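Local coordinates for DisA protein (Sorangium cellulosum, PDB 6CCA), which probably transfers methyl groups from S-adenosylmethionine to a polyketide carbon, forming the gem-dimethyl group of disorazol on an assembly line, at residues V173-T176 / D177-P181; A240-L243 / E244-S248; K313-R316 / S317-S321. One frame throughout, in Å; residues are numbered along the deposited sequence.

Interaction 1 of 3, residues V173-T176 / D177-P181; sequences VAAT and DVLFP
A175 and L179 are joined by the straightest backbone bond of the short helix 175-179. The carbonyl oxygen of A175 is gripped by two amides. L179 N lies 2.8 Å from A175 O in an almost straight bond (174° at the hydrogen), nearly in line with the carbonyl. V178 N reaches A175 O at 3.0 Å from above the carbonyl plane, well off a lone pair, with the hydrogen bent to 136°. One residue on, F180 N gives its hydrogen to T176 O at 2.7 Å, closing the last turn just as F180 leaves helical backbone angles. After the helix, P181 O is taken by S184 OG. At the start, D177 N makes only a weak bond to A174 O, at 3.0 Å.

One apolar contact follows the helical i to i+4 spacing, A175 CB meeting L179 CD1 at 4.3 Å. The other joins V173, just before the helix, to V178, with V173 CG1 4.2 Å from V178 CG2. V173 and V178 both rest on L168 of helix 165-169, while L179 packs on L157 and C161 of helix 152-163, so the short helix is seated against its two predecessors in the chain. The F180 side chain, its CG anti to the carbonyl carbon (chi1 -60°), turns a ring edge back to the preceding turn, where F180 CD2 lies 3.9 Å from T176 CA, in the plane of the ring.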
loop_
_atom_site.group_PDB
_atom_site.type_symbol
_atom_site.label_atom_id
_atom_site.label_comp_id
_atom_site.label_asym_id
_atom_site.label_seq_id
_atom_site.Cartn_x
_atom_site.Cartn_y
_atom_site.Cartn_z
ATOM N N VAL A 173 -12.964 20.241 0.225
ATOM C CA VAL A 173 -11.529 20.432 -0.037
ATOM C C VAL A 173 -10.983 19.126 -0.525
ATOM O O VAL A 173 -11.343 18.049 -0.023
ATOM C CB VAL A 173 -10.740 20.941 1.200
ATOM C CG1 VAL A 173 -10.761 19.917 2.317
ATOM C CG2 VAL A 173 -9.279 21.204 0.846
ATOM N N ALA A 174 -10.125 19.199 -1.531
ATOM C CA ALA A 174 -9.508 18.025 -2.095
ATOM C C ALA A 174 -8.589 17.319 -1.102
ATOM O O ALA A 174 -7.760 17.943 -0.481
ATOM C CB ALA A 174 -8.691 18.440 -3.329
ATOM N N ALA A 175 -8.690 16.005 -1.025
ATOM C CA ALA A 175 -7.830 15.193 -0.164
ATOM C C ALA A 175 -6.340 15.467 -0.320
ATOM O O ALA A 175 -5.612 15.593 0.662
ATOM C CB ALA A 175 -8.114 13.725 -0.399
ATOM N N THR A 176 -5.877 15.586 -1.569
ATOM C CA THR A 176 -4.443 15.870 -1.844
ATOM C C THR A 176 -3.960 17.200 -1.282
ATOM O O THR A 176 -2.817 17.335 -0.863
ATOM C CB THR A 176 -4.167 15.835 -3.380
ATOM O OG1 THR A 176 -5.030 16.799 -4.014
ATOM C CG2 THR A 176 -4.427 14.399 -3.932
ATOM N N ASP A 177 -4.819 18.174 -1.190
ATOM C CA ASP A 177 -4.437 19.450 -0.507
ATOM C C ASP A 177 -4.143 19.296 1.007
ATOM O O ASP A 177 -3.401 20.069 1.633
ATOM C CB ASP A 177 -5.539 20.465 -0.610
ATOM C CG ASP A 177 -5.780 20.957 -2.047
ATOM O OD1 ASP A 177 -5.056 20.529 -2.974
ATOM O OD2 ASP A 177 -6.730 21.751 -2.193
ATOM N N VAL A 178 -4.773 18.311 1.622
ATOM C CA VAL A 178 -4.517 18.075 3.042
ATOM C C VAL A 178 -3.388 17.053 3.228
ATOM O O VAL A 178 -2.519 17.199 4.098
ATOM C CB VAL A 178 -5.813 17.580 3.696
ATOM C CG1 VAL A 178 -5.581 17.305 5.181
ATOM C CG2 VAL A 178 -6.933 18.594 3.478
ATOM N N LEU A 179 -3.415 15.980 2.430
ATOM C CA LEU A 179 -2.372 14.943 2.522
ATOM C C LEU A 179 -1.026 15.416 1.945
ATOM O O LEU A 179 0.027 14.976 2.391
ATOM C CB LEU A 179 -2.809 13.687 1.769
ATOM C CG LEU A 179 -4.101 13.050 2.239
ATOM C CD1 LEU A 179 -4.543 12.032 1.184
ATOM C CD2 LEU A 179 -3.860 12.394 3.593
ATOM N N PHE A 180 -1.077 16.331 0.966
ATOM C CA PHE A 180 0.145 16.958 0.403
ATOM C C PHE A 180 0.089 18.477 0.590
ATOM O O PHE A 180 -0.227 19.223 -0.335
ATOM C CB PHE A 180 0.231 16.588 -1.080
ATOM C CG PHE A 180 0.302 15.103 -1.326
ATOM C CD1 PHE A 180 1.511 14.422 -1.191
ATOM C CD2 PHE A 180 -0.829 14.388 -1.657
ATOM C CE1 PHE A 180 1.589 13.070 -1.413
ATOM C CE2 PHE A 180 -0.770 13.034 -1.879
ATOM C CZ PHE A 180 0.439 12.368 -1.759
ATOM N N PRO A 181 0.372 18.948 1.807
ATOM C CA PRO A 181 0.067 20.362 2.043
ATOM C C PRO A 181 0.995 21.244 1.247
ATOM O O PRO A 181 2.219 21.012 1.229
ATOM C CB PRO A 181 0.315 20.569 3.530
ATOM C CG PRO A 181 1.031 19.311 4.015
ATOM C CD PRO A 181 0.667 18.213 3.050
#

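Interaction 2 of 3, residues A240-L243 / E244-S248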
loop_
_atom_site.group_PDB
_atom_site.type_symbol
_atom_site.label_atom_id
_atom_site.label_comp_id
_atom_site.label_asym_id
_atom_site.label_seq_id
_atom_site.Cartn_x
_atom_site.Cartn_y
_atom_site.Cartn_z
ATOM N N ALA A 240 14.415 6.076 -4.273
ATOM C CA ALA A 240 15.765 6.629 -4.018
ATOM C C ALA A 240 16.788 5.608 -3.408
ATOM O O ALA A 240 17.909 5.395 -3.914
ATOM C CB ALA A 240 15.647 7.893 -3.138
ATOM N N SER A 241 16.356 4.941 -2.339
ATOM C CA SER A 241 17.172 3.997 -1.675
ATOM C C SER A 241 17.324 2.709 -2.480
ATOM O O SER A 241 18.347 2.052 -2.376
ATOM C CB SER A 241 16.681 3.811 -0.235
ATOM O OG SER A 241 15.483 3.063 -0.270
ATOM N N VAL A 242 16.329 2.334 -3.280
ATOM C CA VAL A 242 16.505 1.239 -4.179
ATOM C C VAL A 242 17.643 1.492 -5.192
ATOM O O VAL A 242 18.558 0.657 -5.399
ATOM C CB VAL A 242 15.198 0.903 -4.911
ATOM C CG1 VAL A 242 15.442 -0.132 -5.995
ATOM C CG2 VAL A 242 14.114 0.401 -3.922
ATOM N N LEU A 243 17.576 2.646 -5.833
ATOM C CA LEU A 243 18.553 2.966 -6.855
ATOM C C LEU A 243 19.963 3.041 -6.213
ATOM O O LEU A 243 20.945 2.626 -6.792
ATOM C CB LEU A 243 18.164 4.283 -7.504
ATOM C CG LEU A 243 16.865 4.288 -8.290
ATOM C CD1 LEU A 243 16.654 5.678 -8.906
ATOM C CD2 LEU A 243 16.793 3.246 -9.371
ATOM N N GLU A 244 20.080 3.621 -5.033
ATOM C CA GLU A 244 21.390 3.679 -4.404
ATOM C C GLU A 244 21.917 2.262 -4.125
ATOM O O GLU A 244 23.097 1.957 -4.389
ATOM C CB GLU A 244 21.359 4.511 -3.131
ATOM C CG GLU A 244 22.744 4.697 -2.503
ATOM C CD GLU A 244 23.754 5.428 -3.433
ATOM O OE1 GLU A 244 23.394 6.139 -4.427
ATOM O OE2 GLU A 244 24.962 5.268 -3.217
ATOM N N ALA A 245 21.053 1.383 -3.617
ATOM C CA ALA A 245 21.509 -0.013 -3.319
ATOM C C ALA A 245 21.881 -0.746 -4.585
ATOM O O ALA A 245 22.765 -1.622 -4.613
ATOM C CB ALA A 245 20.433 -0.800 -2.571
ATOM N N LEU A 246 21.207 -0.432 -5.679
ATOM C CA LEU A 246 21.463 -1.156 -6.909
ATOM C C LEU A 246 22.629 -0.610 -7.715
ATOM O O LEU A 246 23.010 -1.238 -8.690
ATOM C CB LEU A 246 20.210 -1.202 -7.759
ATOM C CG LEU A 246 19.263 -2.388 -7.553
ATOM C CD1 LEU A 246 18.974 -2.707 -6.119
ATOM C CD2 LEU A 246 17.967 -2.086 -8.289
ATOM N N SER A 247 23.120 0.575 -7.362
ATOM C CA SER A 247 23.903 1.369 -8.321
ATOM C C SER A 247 25.246 0.690 -8.621
ATOM O O SER A 247 25.770 0.890 -9.689
ATOM C CB SER A 247 24.128 2.810 -7.851
ATOM O OG SER A 247 24.758 2.794 -6.594
ATOM N N SER A 248 25.757 -0.120 -7.692
ATOM C CA SER A 248 26.964 -0.924 -7.940
ATOM C C SER A 248 26.792 -1.986 -9.009
ATOM O O SER A 248 27.812 -2.488 -9.485
ATOM C CB SER A 248 27.452 -1.614 -6.660
ATOM O OG SER A 248 26.581 -2.686 -6.298
#
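Alpha-helical i to i+4 bonds run from A240 to L246, with E244 N bonded to A240 O, A245 N to S241 O and L246 N to V242 O, the last at 2.9 Å; L246 N also makes a weak bond to L243 O at 3.3 Å. This is nearly the whole of helix 239-246, the crossover of a beta-alpha-beta unit between parallel strands 226-231 and 253-257, as in the Rossmann-like core of methyltransferases. V242 and L246, one turn apart, lie side by side and point the same way. V242 CG1, anti to its own amide nitrogen (chi1 172°), is thereby carried to 3.9 Å from L246 CD2, while L246 CD1 lies beyond the carbonyl oxygen, 3.5 Å from V242 O. Both residues are buried against Y255 of strand 253-257 and against helix 196-216, where they touch L209 and L210 respectively. E244 turns its carboxylate outward from the helix: OE1 forms a salt bridge with R275 and a hydrogen bond with Y276 OH. Near the C-terminal end, S247 folds its hydroxyl back to the previous turn. S247 OG, set between its backbone N and carbonyl carbon (chi1 57°), donates to E244 O at 2.9 Å, approaching from the same face of that carbonyl as S247 N.

Interaction 3 of 3, residues K313-R316 / S317-S321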
loop_
_atom_site.group_PDB
_atom_site.type_symbol
_atom_site.label_atom_id
_atom_site.label_comp_id
_atom_site.label_asym_id
_atom_site.label_seq_id
_atom_site.Cartn_x
_atom_site.Cartn_y
_atom_site.Cartn_z
ATOM N N LYS A 313 -8.667 -1.543 -11.252
ATOM C CA LYS A 313 -10.049 -1.962 -11.328
ATOM C C LYS A 313 -10.254 -3.430 -11.269
ATOM O O LYS A 313 -11.208 -3.900 -10.667
ATOM C CB LYS A 313 -10.663 -1.458 -12.645
ATOM C CG LYS A 313 -10.894 0.018 -12.604
ATOM C CD LYS A 313 -11.659 0.516 -13.813
ATOM C CE LYS A 313 -11.762 2.038 -13.721
ATOM N NZ LYS A 313 -11.794 2.652 -15.073
ATOM N N ASN A 314 -9.355 -4.161 -11.923
ATOM C CA ASN A 314 -9.385 -5.580 -11.965
ATOM C C ASN A 314 -8.018 -6.211 -11.712
ATOM O O ASN A 314 -7.135 -6.154 -12.546
ATOM C CB ASN A 314 -9.873 -6.058 -13.336
ATOM C CG ASN A 314 -10.149 -7.535 -13.318
ATOM O OD1 ASN A 314 -9.255 -8.363 -13.433
ATOM N ND2 ASN A 314 -11.397 -7.883 -13.036
ATOM N N LEU A 315 -7.863 -6.811 -10.545
ATOM C CA LEU A 315 -6.579 -7.321 -10.103
ATOM C C LEU A 315 -6.053 -8.443 -10.996
ATOM O O LEU A 315 -4.882 -8.447 -11.352
ATOM C CB LEU A 315 -6.666 -7.708 -8.608
ATOM C CG LEU A 315 -5.342 -7.899 -7.859
ATOM C CD1 LEU A 315 -4.423 -6.679 -8.113
ATOM C CD2 LEU A 315 -5.586 -8.143 -6.371
ATOM N N ARG A 316 -6.915 -9.396 -11.337
ATOM C CA ARG A 316 -6.509 -10.534 -12.156
ATOM C C ARG A 316 -5.970 -10.083 -13.510
ATOM O O ARG A 316 -4.986 -10.626 -14.013
ATOM C CB ARG A 316 -7.681 -11.499 -12.350
ATOM C CG ARG A 316 -8.033 -12.306 -11.111
ATOM C CD ARG A 316 -9.166 -13.280 -11.391
ATOM N NE ARG A 316 -9.722 -13.839 -10.163
ATOM C CZ ARG A 316 -9.251 -14.925 -9.557
ATOM N NH1 ARG A 316 -8.211 -15.573 -10.065
ATOM N NH2 ARG A 316 -9.820 -15.363 -8.441
ATOM N N SER A 317 -6.627 -9.086 -14.090
ATOM C CA SER A 317 -6.254 -8.561 -15.353
ATOM C C SER A 317 -4.882 -7.834 -15.248
ATOM O O SER A 317 -4.036 -7.903 -16.118
ATOM C CB SER A 317 -7.366 -7.567 -15.774
ATOM O OG SER A 317 -7.013 -6.936 -16.947
ATOM N N THR A 318 -4.708 -7.091 -14.165
ATOM C CA THR A 318 -3.479 -6.380 -13.939
ATOM C C THR A 318 -2.321 -7.355 -13.753
ATOM O O THR A 318 -1.259 -7.162 -14.327
ATOM C CB THR A 318 -3.667 -5.441 -12.734
ATOM O OG1 THR A 318 -4.542 -4.372 -13.105
ATOM C CG2 THR A 318 -2.342 -4.835 -12.244
ATOM N N LEU A 319 -2.562 -8.444 -13.039
ATOM C CA LEU A 319 -1.574 -9.482 -12.876
ATOM C C LEU A 319 -1.188 -10.161 -14.191
ATOM O O LEU A 319 -0.015 -10.488 -14.389
ATOM C CB LEU A 319 -2.026 -10.540 -11.889
ATOM C CG LEU A 319 -2.145 -10.015 -10.453
ATOM C CD1 LEU A 319 -2.824 -11.077 -9.584
ATOM C CD2 LEU A 319 -0.785 -9.622 -9.864
ATOM N N GLN A 320 -2.166 -10.333 -15.089
ATOM C CA GLN A 320 -1.892 -10.956 -16.376
ATOM C C GLN A 320 -1.085 -10.008 -17.211
ATOM O O GLN A 320 -0.216 -10.462 -17.945
ATOM C CB GLN A 320 -3.199 -11.413 -17.082
ATOM C CG GLN A 320 -3.817 -12.634 -16.422
ATOM C CD GLN A 320 -2.914 -13.858 -16.467
ATOM O OE1 GLN A 320 -2.224 -14.117 -17.490
ATOM N NE2 GLN A 320 -2.893 -14.608 -15.402
ATOM N N SER A 321 -1.276 -8.690 -17.080
ATOM C CA SER A 321 -0.436 -7.785 -17.864
ATOM C C SER A 321 0.982 -7.809 -17.348
ATOM O O SER A 321 1.921 -7.706 -18.107
ATOM C CB SER A 321 -0.886 -6.324 -17.844
ATOM O OG SER A 321 -2.120 -6.217 -18.418
#
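N314 turns its side-chain carbonyl onto the first turn of helix 315-325 and accepts from S317 N there. The S317 N to N314 OD1 bond is 2.8 Å long, lies in the plane of the amide carbonyl and bends modestly at the hydrogen (153°). With CG anti to the backbone N (chi1 -170°), the amide is brought over the end of the helix, and N314 OD1 also touches S317 CB at 3.1 Å. The main chain of N314 serves the next residue, since T318 N binds N314 O at 3.1 Å, again in the carbonyl plane. N314 is thus the N-cap, satisfying an amide that has no preceding turn to bond to. Behind it, L319 N bonds L315 O at 2.9 Å, and their side chains meet loosely, L315 CG lying 4.4 Å from L319 CD1. Both leucines face helix 372-381, L315 on W375 and L378, L319 on L379. In the next shell D359 OD2 accepts from L315 N, so a carboxylate satisfies another amide of the first turn. R316 extends from CG to NE and is held by salt bridges to E362, E381 and E382, while Q320 NE2 binds the other carboxylate oxygen of E382 and T318 OG1 pairs with T312 OG1.

Overall arrangement
Interactions 1, 2 and 3 follow one another along the chain, each centred on a single helix: 175-179, 239-246 and 315-325. They form a wide triangle, with centres 28 to 30 Å apart and nearest atoms about 15 to 19 Å apart, so none touches another. Interactions 2 and 3 both lie in the methyltransferase domain. There helix 239-246 links parallel strands 226-231 and 253-257, and helix 315-325 lies between parallel strands 300-306 and 330-337 in the chain. Helix 196-216 packs on interaction 2, and helix 372-381 on interaction 3. Both are thus crossover helices of one mixed sheet, consistent with a Rossmann-like methyltransferase core, while interaction 1 belongs to the helical part ahead of it in the chain.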